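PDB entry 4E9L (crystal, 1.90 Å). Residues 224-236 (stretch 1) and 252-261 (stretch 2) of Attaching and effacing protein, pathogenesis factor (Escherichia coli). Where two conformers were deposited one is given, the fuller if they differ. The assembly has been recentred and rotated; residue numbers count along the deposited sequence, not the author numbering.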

# COMPACT_ATOMS: atom_id res chain seq x y z
N ASN A 224 -6.00 6.13 -16.49
CA ASN A 224 -5.71 7.41 -15.83
C ASN A 224 -5.78 7.21 -14.32
O ASN A 224 -6.74 6.60 -13.84
CB ASN A 224 -6.69 8.51 -16.23
CG ASN A 224 -6.62 8.86 -17.69
OD1 ASN A 224 -5.57 9.28 -18.22
ND2 ASN A 224 -7.74 8.72 -18.38
N ALA A 225 -4.82 7.77 -13.59
CA ALA A 225 -4.78 7.75 -12.13
C ALA A 225 -5.96 8.59 -11.59
O ALA A 225 -6.29 9.64 -12.15
CB ALA A 225 -3.46 8.33 -11.65
N ILE A 226 -6.66 8.08 -10.57
CA ILE A 226 -7.80 8.77 -9.99
C ILE A 226 -7.43 9.34 -8.61
O ILE A 226 -7.14 8.57 -7.68
CB ILE A 226 -9.06 7.88 -9.91
CG1 ILE A 226 -9.46 7.33 -11.30
CG2 ILE A 226 -10.22 8.67 -9.27
CD1 ILE A 226 -10.50 6.27 -11.24
N SER A 227 -7.47 10.68 -8.49
CA SER A 227 -7.15 11.43 -7.27
C SER A 227 -8.36 11.81 -6.44
O SER A 227 -9.49 11.77 -6.93
CB SER A 227 -6.34 12.68 -7.61
OG SER A 227 -5.03 12.33 -8.02
N GLY A 228 -8.11 12.13 -5.17
CA GLY A 228 -9.08 12.61 -4.20
C GLY A 228 -10.15 11.63 -3.78
O GLY A 228 -11.19 12.07 -3.29
N LEU A 229 -9.92 10.31 -3.94
CA LEU A 229 -10.92 9.32 -3.54
C LEU A 229 -11.08 9.19 -2.03
O LEU A 229 -10.09 9.31 -1.31
CB LEU A 229 -10.60 7.94 -4.13
CG LEU A 229 -10.73 7.80 -5.65
CD1 LEU A 229 -10.27 6.46 -6.11
CD2 LEU A 229 -12.16 8.00 -6.12
N SER A 230 -12.31 8.91 -1.57
CA SER A 230 -12.61 8.62 -0.17
C SER A 230 -12.82 7.11 -0.13
O SER A 230 -13.67 6.57 -0.85
CB SER A 230 -13.85 9.37 0.30
OG SER A 230 -13.47 10.71 0.55
N LEU A 231 -11.96 6.42 0.62
CA LEU A 231 -11.95 4.96 0.64
C LEU A 231 -12.21 4.35 1.99
O LEU A 231 -12.03 4.99 3.03
CB LEU A 231 -10.56 4.45 0.18
CG LEU A 231 -9.99 4.95 -1.16
CD1 LEU A 231 -8.50 4.71 -1.22
CD2 LEU A 231 -10.68 4.26 -2.37
N SER A 232 -12.57 3.07 1.94
CA SER A 232 -12.73 2.20 3.10
C SER A 232 -12.17 0.83 2.70
O SER A 232 -11.46 0.73 1.69
CB SER A 232 -14.20 2.09 3.52
OG SER A 232 -14.26 1.39 4.74
N ALA A 233 -12.44 -0.22 3.47
CA ALA A 233 -11.94 -1.55 3.14
C ALA A 233 -12.81 -2.62 3.71
O ALA A 233 -13.48 -2.44 4.73
CB ALA A 233 -10.49 -1.72 3.64
N SER A 234 -12.76 -3.77 3.05
CA SER A 234 -13.45 -4.98 3.47
C SER A 234 -12.35 -6.02 3.76
O SER A 234 -11.43 -6.20 2.95
CB SER A 234 -14.36 -5.47 2.34
OG SER A 234 -14.95 -6.70 2.71
N LEU A 235 -12.45 -6.70 4.91
CA LEU A 235 -11.54 -7.76 5.33
C LEU A 235 -12.32 -9.07 5.39
O LEU A 235 -13.40 -9.10 5.98
CB LEU A 235 -10.91 -7.47 6.72
CG LEU A 235 -9.95 -6.27 6.83
CD1 LEU A 235 -9.31 -6.23 8.21
CD2 LEU A 235 -8.80 -6.36 5.80
N THR A 236 -11.82 -10.12 4.76
CA THR A 236 -12.48 -11.43 4.76
C THR A 236 -11.45 -12.54 5.04
O THR A 236 -10.25 -12.29 5.00
CB THR A 236 -13.26 -11.68 3.46
OG1 THR A 236 -12.38 -11.58 2.34
CG2 THR A 236 -14.45 -10.74 3.28
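Stretch 2, residues 252-261: GDGSYVATLT

Stretch 2 begins with a type I' beta turn from Gly252 to Ser255, closed by the backbone hydrogen bond from Ser255 N to Gly252 O at 3.2 Å. A strand then runs from Ser255 to Thr261. Stretch 1 starts as loop and becomes strand further on. The two run in the same general sense: Ala225 lies beside Gly254, CA to CA 4.5 Å, and Leu235 is nearest Leu260, CA to CA 9.5 Å. No backbone-to-backbone hydrogen bond joins them, and the contact rests largely on Tyr256.

Ala225 points toward the turn. Its CB lies 3.3 Å from Asp253 O and 3.7 Å from Gly254 N. Gly254 has positive phi, which favours glycine. A CB there would also clash with Ala225 CB and Ile226 N.

Ile226 turns its side chain away and makes its contacts through its carbonyl. Tyr256 OH donates a hydrogen bond to Ile226 O at 2.6 Å. The same oxygen receives a CA-H...O contact from Gly254 CA at 3.4 Å.

Ser227 points sideways, and Gly228, with positive phi, carries the chain past the tyrosine hydroxyl. Gly228 N is 3.3 Å from Tyr256 OH, but the angle is too poor for a hydrogen bond. Leu229 N does bond to Tyr256 OH, at 3.0 Å and 166°. The hydroxyl is therefore both donor and acceptor to the loop backbone. Leu229 CB also packs 3.7 Å from Tyr256 CZ.

Ser230 points away. Leu231 points toward stretch 2 and covers one face of the Tyr256 ring. Its CD1 is 3.6 Å from Tyr256 CG and makes a CH-pi contact.

From Ser232 to Ser234 there is no contact. Leu235 restores it: its CD2 reaches Leu260 CD1 at 4.3 Å, a loose apolar contact between side-chain ends. Thr236 makes none.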

# COMPACT_ATOMS: atom_id res chain seq x y z
N GLY A 252 -0.40 10.76 -4.10
CA GLY A 252 -0.26 11.35 -5.43
C GLY A 252 -0.32 10.33 -6.54
O GLY A 252 0.01 9.15 -6.35
N ASP A 253 -0.74 10.80 -7.73
CA ASP A 253 -0.87 9.97 -8.94
C ASP A 253 -1.74 8.71 -8.72
O ASP A 253 -1.39 7.61 -9.16
CB ASP A 253 0.50 9.64 -9.58
CG ASP A 253 1.31 10.85 -10.07
OD1 ASP A 253 0.68 11.90 -10.39
OD2 ASP A 253 2.55 10.73 -10.18
N GLY A 254 -2.85 8.90 -8.00
CA GLY A 254 -3.84 7.86 -7.72
C GLY A 254 -3.36 6.70 -6.87
O GLY A 254 -3.92 5.60 -6.93
N SER A 255 -2.33 6.94 -6.06
CA SER A 255 -1.77 5.95 -5.14
C SER A 255 -2.30 6.26 -3.74
O SER A 255 -2.29 7.42 -3.34
CB SER A 255 -0.25 6.01 -5.17
OG SER A 255 0.29 5.07 -4.26
N TYR A 256 -2.76 5.25 -3.00
CA TYR A 256 -3.29 5.45 -1.63
C TYR A 256 -2.71 4.37 -0.75
O TYR A 256 -2.59 3.23 -1.20
CB TYR A 256 -4.83 5.36 -1.58
CG TYR A 256 -5.53 6.31 -2.51
CD1 TYR A 256 -6.12 7.47 -2.04
CD2 TYR A 256 -5.63 6.03 -3.88
CE1 TYR A 256 -6.79 8.34 -2.89
CE2 TYR A 256 -6.29 6.90 -4.74
CZ TYR A 256 -6.87 8.06 -4.25
OH TYR A 256 -7.50 8.93 -5.08
N VAL A 257 -2.37 4.70 0.49
CA VAL A 257 -1.83 3.67 1.39
C VAL A 257 -2.60 3.61 2.69
O VAL A 257 -3.14 4.63 3.14
CB VAL A 257 -0.30 3.81 1.65
CG1 VAL A 257 0.51 3.70 0.34
CG2 VAL A 257 0.03 5.11 2.40
N ALA A 258 -2.61 2.43 3.34
CA ALA A 258 -3.26 2.28 4.65
C ALA A 258 -2.51 1.23 5.42
O ALA A 258 -1.77 0.43 4.83
CB ALA A 258 -4.73 1.86 4.48
N THR A 259 -2.68 1.23 6.74
CA THR A 259 -2.11 0.23 7.64
C THR A 259 -3.14 -0.85 7.95
O THR A 259 -4.22 -0.56 8.44
CB THR A 259 -1.59 0.86 8.93
OG1 THR A 259 -0.67 1.90 8.59
CG2 THR A 259 -0.89 -0.18 9.85
N LEU A 260 -2.75 -2.09 7.71
CA LEU A 260 -3.60 -3.24 8.01
C LEU A 260 -2.98 -3.84 9.27
O LEU A 260 -1.80 -4.21 9.24
CB LEU A 260 -3.54 -4.26 6.83
CG LEU A 260 -4.46 -5.50 6.89
CD1 LEU A 260 -4.50 -6.19 5.53
CD2 LEU A 260 -3.94 -6.52 7.87
N THR A 261 -3.74 -3.90 10.37
CA THR A 261 -3.24 -4.49 11.61
C THR A 261 -3.93 -5.84 11.80
O THR A 261 -5.16 -5.90 11.77
CB THR A 261 -3.48 -3.57 12.84
OG1 THR A 261 -3.06 -2.23 12.57
CG2 THR A 261 -2.77 -4.09 14.11